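Local coordinates for protein induced by osmotic stress (Scheffersomyces stipitis, PDB 5YWN) that probably catalyses the NADPH-dependent asymmetric reduction of ketones, including haloketones, to alcohols as a member of the dihydroflavonol-4-reductase subfamily, at residues Val127-Pro132 and Leu161-Gly165; Glu171-Trp175 and Lys255-Leu259; Pro192-Pro198 and Thr234-Arg239. The protein carries 1 engineered substitution. All blocks are in the same frame, centred on the assembly; numbering follows the deposited sequence.

Contact 1: Val127-Pro132 and Leu161-Gly165. With NAP (NADP nicotinamide-adenine-dinucleotide phosphate), chain B.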
loop_
_atom_site.group_PDB
_atom_site.type_symbol
_atom_site.label_atom_id
_atom_site.label_comp_id
_atom_site.label_asym_id
_atom_site.label_seq_id
_atom_site.Cartn_x
_atom_site.Cartn_y
_atom_site.Cartn_z
ATOM N N VAL A 127 -2.082 -10.121 2.182
ATOM C CA VAL A 127 -1.771 -11.291 1.405
ATOM C C VAL A 127 -0.582 -12.068 1.943
ATOM O O VAL A 127 -0.463 -13.212 1.668
ATOM C CB VAL A 127 -1.673 -11.049 -0.102
ATOM C CG1 VAL A 127 -2.885 -10.293 -0.592
ATOM C CG2 VAL A 127 -0.389 -10.357 -0.474
ATOM N N ALA A 128 0.261 -11.402 2.699
ATOM C CA ALA A 128 1.325 -12.028 3.452
ATOM C C ALA A 128 0.828 -12.926 4.589
ATOM O O ALA A 128 1.504 -13.761 5.009
ATOM C CB ALA A 128 2.359 -11.031 3.936
ATOM N N MET A 129 -0.362 -12.660 5.056
ATOM C CA MET A 129 -0.927 -13.263 6.209
ATOM C C MET A 129 -1.916 -14.382 5.954
ATOM O O MET A 129 -2.376 -15.002 6.839
ATOM C CB MET A 129 -1.615 -12.192 7.011
ATOM C CG MET A 129 -0.811 -10.950 7.256
ATOM S SD MET A 129 -1.714 -9.681 8.105
ATOM C CE MET A 129 -0.459 -9.001 9.109
ATOM N N SER A 130 -2.216 -14.584 4.700
ATOM C CA SER A 130 -3.324 -15.360 4.275
ATOM C C SER A 130 -3.204 -15.956 2.893
ATOM O O SER A 130 -2.294 -15.702 2.203
ATOM C CB SER A 130 -4.553 -14.500 4.298
ATOM O OG SER A 130 -5.664 -15.281 4.573
ATOM N N VAL A 131 -4.231 -16.701 2.526
ATOM C CA VAL A 131 -4.422 -17.244 1.209
ATOM C C VAL A 131 -5.776 -16.839 0.697
ATOM O O VAL A 131 -6.636 -16.511 1.451
ATOM C CB VAL A 131 -4.322 -18.772 1.188
ATOM C CG1 VAL A 131 -2.953 -19.203 1.500
ATOM C CG2 VAL A 131 -5.283 -19.380 2.169
ATOM N N PRO A 132 -5.990 -16.894 -0.589
ATOM C CA PRO A 132 -7.121 -16.194 -1.148
ATOM C C PRO A 132 -8.447 -16.652 -0.586
ATOM O O PRO A 132 -9.182 -15.838 -0.121
ATOM C CB PRO A 132 -7.034 -16.560 -2.616
ATOM C CG PRO A 132 -5.616 -16.716 -2.846
ATOM C CD PRO A 132 -5.092 -17.352 -1.635
ATOM N N LEU A 161 -1.422 -15.449 -7.424
ATOM C CA LEU A 161 -0.701 -16.228 -6.459
ATOM C C LEU A 161 0.725 -15.773 -6.321
ATOM O O LEU A 161 1.222 -15.769 -5.280
ATOM C CB LEU A 161 -0.754 -17.689 -6.760
ATOM C CG LEU A 161 -1.992 -18.450 -6.346
ATOM C CD1 LEU A 161 -1.927 -19.926 -6.567
ATOM C CD2 LEU A 161 -2.507 -18.064 -4.995
ATOM N N ALA A 162 1.336 -15.357 -7.396
ATOM C CA ALA A 162 2.636 -14.806 -7.363
ATOM C C ALA A 162 2.706 -13.538 -6.513
ATOM O O ALA A 162 3.583 -13.402 -5.778
ATOM C CB ALA A 162 3.126 -14.551 -8.739
ATOM N N TYR A 163 1.730 -12.659 -6.614
ATOM C CA TYR A 163 1.683 -11.463 -5.778
ATOM C C TYR A 163 1.566 -11.828 -4.328
ATOM O O TYR A 163 2.277 -11.334 -3.561
ATOM C CB TYR A 163 0.564 -10.513 -6.151
ATOM C CG TYR A 163 0.447 -9.312 -5.255
ATOM C CD1 TYR A 163 1.306 -8.270 -5.359
ATOM C CD2 TYR A 163 -0.517 -9.247 -4.299
ATOM C CE1 TYR A 163 1.202 -7.186 -4.540
ATOM C CE2 TYR A 163 -0.648 -8.151 -3.484
ATOM C CZ TYR A 163 0.233 -7.135 -3.600
ATOM O OH TYR A 163 0.111 -6.102 -2.793
ATOM N N PHE A 164 0.729 -12.780 -4.003
ATOM C CA PHE A 164 0.565 -13.235 -2.652
ATOM C C PHE A 164 1.885 -13.751 -2.108
ATOM O O PHE A 164 2.277 -13.396 -1.066
ATOM C CB PHE A 164 -0.419 -14.395 -2.617
ATOM C CG PHE A 164 -1.804 -14.029 -2.244
ATOM C CD1 PHE A 164 -2.647 -13.499 -3.154
ATOM C CD2 PHE A 164 -2.272 -14.276 -0.996
ATOM C CE1 PHE A 164 -3.922 -13.191 -2.820
ATOM C CE2 PHE A 164 -3.540 -13.968 -0.654
ATOM C CZ PHE A 164 -4.370 -13.426 -1.566
ATOM N N GLY A 165 2.565 -14.565 -2.872
ATOM C CA GLY A 165 3.852 -15.052 -2.528
ATOM C C GLY A 165 4.897 -13.977 -2.417
ATOM O O GLY A 165 5.618 -13.997 -1.505
HETATM P PA NAP B . 1.056 0.923 -7.402
HETATM O O1A NAP B . 0.183 2.152 -7.324
HETATM O O2A NAP B . 1.239 0.211 -8.721
HETATM O O5B NAP B . 2.512 1.301 -6.827
HETATM C C5B NAP B . 3.651 0.516 -7.170
HETATM C C4B NAP B . 4.858 1.423 -7.378
HETATM O O4B NAP B . 6.068 0.679 -7.195
HETATM C C3B NAP B . 4.880 2.011 -8.780
HETATM O O3B NAP B . 4.806 3.439 -8.731
HETATM C C2B NAP B . 6.183 1.562 -9.410
HETATM O O2B NAP B . 6.979 2.685 -9.781
HETATM C C1B NAP B . 6.895 0.720 -8.362
HETATM N N9A NAP B . 7.118 -0.654 -8.877
HETATM C C8A NAP B . 6.153 -1.546 -9.176
HETATM N N7A NAP B . 6.698 -2.707 -9.624
HETATM C C5A NAP B . 8.036 -2.566 -9.614
HETATM C C6A NAP B . 9.204 -3.407 -9.962
HETATM N N6A NAP B . 9.045 -4.670 -10.425
HETATM N N1A NAP B . 10.434 -2.870 -9.803
HETATM C C2A NAP B . 10.616 -1.616 -9.344
HETATM N N3A NAP B . 9.596 -0.804 -9.012
HETATM C C4A NAP B . 8.308 -1.209 -9.121
HETATM O O3 NAP B . 0.519 -0.145 -6.323
HETATM P PN NAP B . -0.154 0.352 -4.947
HETATM O O1N NAP B . -1.584 -0.130 -4.919
HETATM O O2N NAP B . 0.149 1.822 -4.776
HETATM O O5D NAP B . 0.675 -0.466 -3.835
HETATM C C5D NAP B . 1.684 0.183 -3.063
HETATM C C4D NAP B . 2.346 -0.822 -2.128
HETATM O O4D NAP B . 1.471 -1.134 -1.039
HETATM C C3D NAP B . 2.681 -2.122 -2.843
HETATM O O3D NAP B . 4.095 -2.340 -2.863
HETATM C C2D NAP B . 1.980 -3.223 -2.073
HETATM O O2D NAP B . 2.923 -4.190 -1.597
HETATM C C1D NAP B . 1.270 -2.545 -0.911
HETATM N N1N NAP B . -0.161 -2.864 -0.940
HETATM C C2N NAP B . -1.007 -2.060 -1.596
HETATM C C3N NAP B . -2.368 -2.345 -1.636
HETATM C C7N NAP B . -3.309 -1.439 -2.373
HETATM O O7N NAP B . -4.442 -1.821 -2.613
HETATM N N7N NAP B . -2.880 -0.234 -2.748
HETATM C C4N NAP B . -2.847 -3.473 -0.988
HETATM C C5N NAP B . -1.950 -4.291 -0.316
HETATM C C6N NAP B . -0.600 -3.960 -0.306
HETATM P P2B NAP B . 6.843 3.332 -11.248
HETATM O O1X NAP B . 8.195 3.959 -11.496
HETATM O O2X NAP B . 6.529 2.155 -12.139
HETATM O O3X NAP B . 5.713 4.324 -11.105
HETATM O O HOH W 1 1.324 -15.499 0.514
#
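The phenyl ring of Phe164 is the main bump of this contact, and the loop 127-132 curls round it to form the hollow. Val127 covers one face, with CB 3.5 Å from the Phe164 ring centroid and 17° off its normal. Pro132 covers the opposite face, with CG 4.0 Å from the same centroid and 22° off the normal. Both are CH-pi contacts, so the ring is held between two aliphatic surfaces, while Ser130 O lies 3.5 Å from Phe164 CD2 at the ring edge. Val127 in turn is a knob between two aromatic side chains: its CG2 also meets Tyr163 CE2 at 3.7 Å. Tyr163, on helix 159-181, binds NADP(+), as does Lys167 one turn further on; the pair fits the Tyr-X-X-X-Lys motif of short-chain dehydrogenases/reductases. Tyr163 OH comes within 3.4 Å of NAP C6N, so Val127 backs a residue that lines the cofactor pocket. At the far end of the loop Pro132 CG rests against Leu161 CD2 at 4.0 Å, and Leu135 of helix 132-135 also reaches Phe164. A water bridges the two main chains, donating to Val127 O at 3.1 Å and, weakly, to Phe164 O at 2.8 Å.

Contact 2: Glu171-Trp175 and Lys255-Leu259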
loop_
_atom_site.group_PDB
_atom_site.type_symbol
_atom_site.label_atom_id
_atom_site.label_comp_id
_atom_site.label_asym_id
_atom_site.label_seq_id
_atom_site.Cartn_x
_atom_site.Cartn_y
_atom_site.Cartn_z
ATOM N N GLU A 171 8.429 -10.081 3.068
ATOM C CA GLU A 171 8.274 -9.764 4.471
ATOM C C GLU A 171 9.030 -10.704 5.417
ATOM O O GLU A 171 9.681 -10.258 6.289
ATOM C CB GLU A 171 6.816 -9.609 4.905
ATOM C CG GLU A 171 6.652 -8.898 6.249
ATOM C CD GLU A 171 5.317 -9.018 6.965
ATOM O OE1 GLU A 171 4.299 -9.209 6.367
ATOM O OE2 GLU A 171 5.343 -8.908 8.166
ATOM N N ARG A 172 8.966 -11.992 5.149
ATOM C CA ARG A 172 9.727 -12.970 5.875
ATOM C C ARG A 172 11.238 -12.678 5.739
ATOM O O ARG A 172 11.931 -12.723 6.662
ATOM C CB ARG A 172 9.415 -14.364 5.389
ATOM C CG ARG A 172 8.115 -14.987 5.854
ATOM C CD ARG A 172 8.004 -16.385 5.299
ATOM N NE ARG A 172 6.727 -17.034 5.420
ATOM C CZ ARG A 172 6.243 -17.548 6.526
ATOM N NH1 ARG A 172 5.086 -18.132 6.516
ATOM N NH2 ARG A 172 6.905 -17.497 7.626
ATOM N N ALA A 173 11.669 -12.330 4.561
ATOM C CA ALA A 173 13.028 -11.995 4.313
ATOM C C ALA A 173 13.469 -10.766 5.109
ATOM O O ALA A 173 14.498 -10.757 5.647
ATOM C CB ALA A 173 13.274 -11.801 2.846
ATOM N N ALA A 174 12.611 -9.777 5.197
ATOM C CA ALA A 174 12.891 -8.588 5.971
ATOM C C ALA A 174 13.076 -8.921 7.468
ATOM O O ALA A 174 14.045 -8.569 8.032
ATOM C CB ALA A 174 11.805 -7.572 5.778
ATOM N N TRP A 175 12.169 -9.691 8.033
ATOM C CA TRP A 175 12.293 -10.142 9.396
ATOM C C TRP A 175 13.540 -11.011 9.596
ATOM O O TRP A 175 14.229 -10.868 10.564
ATOM C CB TRP A 175 11.035 -10.818 9.898
ATOM C CG TRP A 175 9.852 -9.880 10.007
ATOM C CD1 TRP A 175 8.717 -9.961 9.332
ATOM C CD2 TRP A 175 9.747 -8.729 10.817
ATOM N NE1 TRP A 175 7.892 -8.967 9.655
ATOM C CE2 TRP A 175 8.490 -8.170 10.565
ATOM C CE3 TRP A 175 10.585 -8.102 11.721
ATOM C CZ2 TRP A 175 8.044 -7.043 11.189
ATOM C CZ3 TRP A 175 10.152 -6.977 12.336
ATOM C CH2 TRP A 175 8.881 -6.457 12.074
ATOM N N LYS A 255 8.204 -0.515 17.012
ATOM C CA LYS A 255 9.399 -1.226 16.687
ATOM C C LYS A 255 9.177 -2.726 16.774
ATOM O O LYS A 255 8.725 -3.222 17.729
ATOM C CB LYS A 255 10.528 -0.810 17.601
ATOM C CG LYS A 255 11.080 0.590 17.402
ATOM C CD LYS A 255 11.508 1.191 18.704
ATOM C CE LYS A 255 12.968 1.079 18.957
ATOM N NZ LYS A 255 13.399 1.380 20.352
ATOM N N GLY A 256 9.531 -3.397 15.716
ATOM C CA GLY A 256 9.407 -4.828 15.638
ATOM C C GLY A 256 7.996 -5.355 15.508
ATOM O O GLY A 256 7.774 -6.478 15.730
ATOM N N GLU A 257 7.080 -4.495 15.128
ATOM C CA GLU A 257 5.694 -4.842 14.930
ATOM C C GLU A 257 5.255 -4.965 13.473
ATOM O O GLU A 257 5.747 -4.309 12.631
ATOM C CB GLU A 257 4.755 -3.866 15.663
ATOM C CG GLU A 257 5.129 -3.469 17.061
ATOM C CD GLU A 257 4.553 -4.359 18.120
ATOM O OE1 GLU A 257 3.960 -5.344 17.782
ATOM O OE2 GLU A 257 4.715 -4.078 19.297
ATOM N N ARG A 258 4.272 -5.829 13.260
ATOM C CA ARG A 258 3.456 -5.877 12.093
ATOM C C ARG A 258 2.113 -5.221 12.377
ATOM O O ARG A 258 1.479 -5.469 13.371
ATOM C CB ARG A 258 3.210 -7.271 11.602
ATOM C CG ARG A 258 4.379 -8.168 11.379
ATOM C CD ARG A 258 3.895 -9.562 11.166
ATOM N NE ARG A 258 3.595 -9.899 9.818
ATOM C CZ ARG A 258 2.778 -10.876 9.471
ATOM N NH1 ARG A 258 2.148 -11.551 10.373
ATOM N NH2 ARG A 258 2.600 -11.159 8.231
ATOM N N LEU A 259 1.717 -4.358 11.473
ATOM C CA LEU A 259 0.492 -3.642 11.616
ATOM C C LEU A 259 -0.540 -4.023 10.576
ATOM O O LEU A 259 -0.343 -3.833 9.434
ATOM C CB LEU A 259 0.777 -2.173 11.540
ATOM C CG LEU A 259 1.757 -1.645 12.524
ATOM C CD1 LEU A 259 2.033 -0.190 12.274
ATOM C CD2 LEU A 259 1.243 -1.933 13.886
#
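Helix residues 171-175 span one turn, closed by the bond from Trp175 N to Glu171 O at 3.1 Å, and face a loop that becomes a strand at Arg258. The nearest CA pairs are Glu171 with Arg258 at 9.8 Å and Trp175 with Gly256 at 8.7 Å, so the two segments run in opposite senses and side chains must fill the space between. Gly256 has a positive phi of 72°, which favours glycine, where the chain turns into the strand. Glu171 and Trp175, four residues apart, both direct CA-to-CB toward the strand, as does Arg258 toward the helix. The central interaction is a two-pronged salt bridge: Arg258 NE donates to Glu171 OE2 at 2.6 Å (153°) and Arg258 NH2 to Glu171 OE1 at 3.2 Å (167°), OE2 lying near the guanidinium plane. Trp175 NE1 donates to the same OE2 at 3.0 Å, fixing the carboxylate from its own helix. The indole lies against the other segment, with CZ2 3.8 Å from Arg258 CG and CH2 3.7 Å from Gly256 C. Glu171 OE1 is further bonded to Ser124 and Asn191, and Arg258 NH1 to the carbonyls of Glu144 and Ser146, with Trp147 in a cation-pi contact. The site thus packs helix 159-181 onto strand 258-261, an outermost strand of the parallel Rossmann-type sheet; Trp175 also touches Leu187 and Thr189 of neighbouring strand 186-192, while the side chain of Glu257 touches Ile310 of helix 305-311.

Contact 3: Pro192-Pro198 and Thr234-Arg239. With NAP (NADP nicotinamide-adenine-dinucleotide phosphate), chain B.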
loop_
_atom_site.group_PDB
_atom_site.type_symbol
_atom_site.label_atom_id
_atom_site.label_comp_id
_atom_site.label_asym_id
_atom_site.label_seq_id
_atom_site.Cartn_x
_atom_site.Cartn_y
_atom_site.Cartn_z
ATOM N N PRO A 192 -1.653 -3.805 4.817
ATOM C CA PRO A 192 -2.979 -3.365 4.396
ATOM C C PRO A 192 -3.801 -4.370 3.602
ATOM O O PRO A 192 -3.298 -5.192 2.930
ATOM C CB PRO A 192 -2.700 -2.143 3.538
ATOM C CG PRO A 192 -1.282 -2.022 3.477
ATOM C CD PRO A 192 -0.640 -3.243 3.958
ATOM N N VAL A 193 -5.101 -4.168 3.680
ATOM C CA VAL A 193 -6.097 -4.738 2.804
ATOM C C VAL A 193 -6.277 -3.865 1.549
ATOM O O VAL A 193 -5.437 -3.079 1.256
ATOM C CB VAL A 193 -7.432 -4.992 3.535
ATOM C CG1 VAL A 193 -7.212 -5.897 4.706
ATOM C CG2 VAL A 193 -8.070 -3.693 3.951
ATOM N N TYR A 194 -7.370 -4.018 0.831
ATOM C CA TYR A 194 -7.602 -3.187 -0.336
ATOM C C TYR A 194 -7.600 -1.697 0.047
ATOM O O TYR A 194 -8.245 -1.289 0.958
ATOM C CB TYR A 194 -8.925 -3.498 -1.012
ATOM C CG TYR A 194 -9.014 -4.758 -1.771
ATOM C CD1 TYR A 194 -8.348 -4.916 -2.932
ATOM C CD2 TYR A 194 -9.774 -5.782 -1.331
ATOM C CE1 TYR A 194 -8.418 -6.049 -3.650
ATOM C CE2 TYR A 194 -9.857 -6.957 -2.036
ATOM C CZ TYR A 194 -9.161 -7.078 -3.203
ATOM O OH TYR A 194 -9.245 -8.199 -3.934
ATOM N N ILE A 195 -6.853 -0.929 -0.692
ATOM C CA ILE A 195 -6.709 0.468 -0.410
ATOM C C ILE A 195 -7.546 1.366 -1.343
ATOM O O ILE A 195 -7.329 1.415 -2.509
ATOM C CB ILE A 195 -5.238 0.907 -0.451
ATOM C CG1 ILE A 195 -4.359 0.052 0.460
ATOM C CG2 ILE A 195 -5.119 2.373 -0.139
ATOM C CD1 ILE A 195 -2.922 0.424 0.399
ATOM N N PHE A 196 -8.474 2.081 -0.746
ATOM C CA PHE A 196 -9.329 3.024 -1.425
ATOM C C PHE A 196 -9.061 4.464 -0.935
ATOM O O PHE A 196 -8.524 4.673 0.085
ATOM C CB PHE A 196 -10.828 2.732 -1.251
ATOM C CG PHE A 196 -11.274 1.371 -1.667
ATOM C CD1 PHE A 196 -10.608 0.635 -2.602
ATOM C CD2 PHE A 196 -12.399 0.838 -1.115
ATOM C CE1 PHE A 196 -11.052 -0.601 -2.949
ATOM C CE2 PHE A 196 -12.849 -0.389 -1.476
ATOM C CZ PHE A 196 -12.177 -1.115 -2.373
ATOM N N GLY A 197 -9.546 5.416 -1.695
ATOM C CA GLY A 197 -9.396 6.798 -1.394
ATOM C C GLY A 197 -8.790 7.685 -2.466
ATOM O O GLY A 197 -8.268 7.232 -3.423
ATOM N N PRO A 198 -8.902 8.990 -2.299
ATOM C CA PRO A 198 -8.411 9.926 -3.305
ATOM C C PRO A 198 -6.916 9.892 -3.489
ATOM O O PRO A 198 -6.257 9.523 -2.592
ATOM C CB PRO A 198 -8.818 11.273 -2.741
ATOM C CG PRO A 198 -8.837 11.081 -1.289
ATOM C CD PRO A 198 -9.308 9.696 -1.081
ATOM N N THR A 234 -12.408 -6.526 2.362
ATOM C CA THR A 234 -12.211 -5.516 3.351
ATOM C C THR A 234 -11.403 -4.357 2.765
ATOM O O THR A 234 -10.587 -4.542 1.928
ATOM C CB THR A 234 -11.600 -6.114 4.645
ATOM O OG1 THR A 234 -11.859 -5.277 5.731
ATOM C CG2 THR A 234 -10.220 -6.217 4.570
ATOM N N PHE A 235 -11.659 -3.169 3.252
ATOM C CA PHE A 235 -11.008 -1.960 2.787
ATOM C C PHE A 235 -10.233 -1.247 3.881
ATOM O O PHE A 235 -10.538 -1.372 5.002
ATOM C CB PHE A 235 -11.998 -1.010 2.045
ATOM C CG PHE A 235 -12.362 0.243 2.796
ATOM C CD1 PHE A 235 -13.155 0.171 3.885
ATOM C CD2 PHE A 235 -11.761 1.401 2.515
ATOM C CE1 PHE A 235 -13.441 1.272 4.618
ATOM C CE2 PHE A 235 -12.038 2.507 3.224
ATOM C CZ PHE A 235 -12.886 2.441 4.282
ATOM N N ILE A 236 -9.326 -0.416 3.445
ATOM C CA ILE A 236 -8.719 0.600 4.247
ATOM C C ILE A 236 -8.442 1.847 3.428
ATOM O O ILE A 236 -8.022 1.754 2.334
ATOM C CB ILE A 236 -7.468 0.068 4.985
ATOM C CG1 ILE A 236 -6.894 1.094 5.937
ATOM C CG2 ILE A 236 -6.419 -0.440 4.041
ATOM C CD1 ILE A 236 -7.655 1.326 7.193
ATOM N N ASP A 237 -8.709 2.992 4.002
ATOM C CA ASP A 237 -8.450 4.275 3.367
ATOM C C ASP A 237 -6.957 4.597 3.238
ATOM O O ASP A 237 -6.195 4.393 4.103
ATOM C CB ASP A 237 -9.201 5.426 4.009
ATOM C CG ASP A 237 -9.068 6.701 3.246
ATOM O OD1 ASP A 237 -8.022 7.300 3.266
ATOM O OD2 ASP A 237 -9.995 7.084 2.617
ATOM N N VAL A 238 -6.608 5.123 2.105
ATOM C CA VAL A 238 -5.235 5.370 1.768
ATOM C C VAL A 238 -4.590 6.334 2.775
ATOM O O VAL A 238 -3.480 6.170 3.114
ATOM C CB VAL A 238 -5.062 5.813 0.307
ATOM C CG1 VAL A 238 -5.684 7.142 0.078
ATOM C CG2 VAL A 238 -3.606 5.889 -0.077
ATOM N N ARG A 239 -5.337 7.306 3.224
ATOM C CA ARG A 239 -4.878 8.255 4.167
ATOM C C ARG A 239 -4.571 7.634 5.536
ATOM O O ARG A 239 -3.666 8.016 6.180
ATOM C CB ARG A 239 -5.776 9.450 4.236
ATOM C CG ARG A 239 -5.903 10.181 2.929
ATOM C CD ARG A 239 -7.168 10.986 2.851
ATOM N NE ARG A 239 -8.335 10.180 2.614
ATOM C CZ ARG A 239 -9.549 10.656 2.452
ATOM N NH1 ARG A 239 -9.770 11.945 2.489
ATOM N NH2 ARG A 239 -10.530 9.860 2.258
HETATM P PA NAP B . 1.056 0.923 -7.402
HETATM O O1A NAP B . 0.183 2.152 -7.324
HETATM O O2A NAP B . 1.239 0.211 -8.721
HETATM O O5B NAP B . 2.512 1.301 -6.827
HETATM C C5B NAP B . 3.651 0.516 -7.170
HETATM C C4B NAP B . 4.858 1.423 -7.378
HETATM O O4B NAP B . 6.068 0.679 -7.195
HETATM C C3B NAP B . 4.880 2.011 -8.780
HETATM O O3B NAP B . 4.806 3.439 -8.731
HETATM C C2B NAP B . 6.183 1.562 -9.410
HETATM O O2B NAP B . 6.979 2.685 -9.781
HETATM C C1B NAP B . 6.895 0.720 -8.362
HETATM N N9A NAP B . 7.118 -0.654 -8.877
HETATM C C8A NAP B . 6.153 -1.546 -9.176
HETATM N N7A NAP B . 6.698 -2.707 -9.624
HETATM C C5A NAP B . 8.036 -2.566 -9.614
HETATM C C6A NAP B . 9.204 -3.407 -9.962
HETATM N N6A NAP B . 9.045 -4.670 -10.425
HETATM N N1A NAP B . 10.434 -2.870 -9.803
HETATM C C2A NAP B . 10.616 -1.616 -9.344
HETATM N N3A NAP B . 9.596 -0.804 -9.012
HETATM C C4A NAP B . 8.308 -1.209 -9.121
HETATM O O3 NAP B . 0.519 -0.145 -6.323
HETATM P PN NAP B . -0.154 0.352 -4.947
HETATM O O1N NAP B . -1.584 -0.130 -4.919
HETATM O O2N NAP B . 0.149 1.822 -4.776
HETATM O O5D NAP B . 0.675 -0.466 -3.835
HETATM C C5D NAP B . 1.684 0.183 -3.063
HETATM C C4D NAP B . 2.346 -0.822 -2.128
HETATM O O4D NAP B . 1.471 -1.134 -1.039
HETATM C C3D NAP B . 2.681 -2.122 -2.843
HETATM O O3D NAP B . 4.095 -2.340 -2.863
HETATM C C2D NAP B . 1.980 -3.223 -2.073
HETATM O O2D NAP B . 2.923 -4.190 -1.597
HETATM C C1D NAP B . 1.270 -2.545 -0.911
HETATM N N1N NAP B . -0.161 -2.864 -0.940
HETATM C C2N NAP B . -1.007 -2.060 -1.596
HETATM C C3N NAP B . -2.368 -2.345 -1.636
HETATM C C7N NAP B . -3.309 -1.439 -2.373
HETATM O O7N NAP B . -4.442 -1.821 -2.613
HETATM N N7N NAP B . -2.880 -0.234 -2.748
HETATM C C4N NAP B . -2.847 -3.473 -0.988
HETATM C C5N NAP B . -1.950 -4.291 -0.316
HETATM C C6N NAP B . -0.600 -3.960 -0.306
HETATM P P2B NAP B . 6.843 3.332 -11.248
HETATM O O1X NAP B . 8.195 3.959 -11.496
HETATM O O2X NAP B . 6.529 2.155 -12.139
HETATM O O3X NAP B . 5.713 4.324 -11.105
#
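Strands 194-196 and 234-237 make a two-stranded parallel sheet separate from the seven-stranded one, crossing at 44° with axes 4.6 Å apart at closest approach; they belong to a beta-alpha-beta unit whose helix is 211-217. Bonds alternate between the strands: Ile236 N to Tyr194 O at 2.8 Å, Phe196 N to Ile236 O at 3.1 Å and Val238 N to Phe196 O at 2.8 Å, after a weak first bond from Tyr194 N to Thr234 O at 3.4 Å. Ile195 shares one face with Ile236 (CG1 - CG2 4.2 Å), and its CG2 also meets Val238 CB at 3.5 Å at the start of helix 238-250; on the other, the Phe196 and Phe235 rings are near parallel (19°) but slid apart, centroids 5.8 Å apart. Gly197, at phi 126° and psi 166°, follows the strand where a CB would clash with Val238 CG1. Beside it Asp237 N-caps helix 238-250: OD1 accepts from Arg239 N at 2.7 Å, and OD2 forms a salt bridge with Arg239 NH2 at 2.8 Å. Ile195 N donates instead to NAP O7N at 3.2 Å. Main-chain alternation therefore leaves the Ile195 amide to bind the nicotinamide carboxamide.

From the N terminus, the first of these contacts to close is contact 1, where the loop after strand 119-123 meets helix 159-181 across 28 intervening residues. The same helix then opens contact 2, which spans 79 residues before returning at strand 258-261. Contact 3 begins and ends within that span, joining 192-198 to 234-239, so contacts 2 and 3 nest, and contact 1 precedes both in series. Contacts 1 and 2 touch, Met129 CG lying 3.6 Å from Arg258 NH2, whereas contact 3 stands about 5 Å from each at nearest atoms. Contacts 1 and 3 both reach NAP, approaching the nicotinamide from separate parts of the fold.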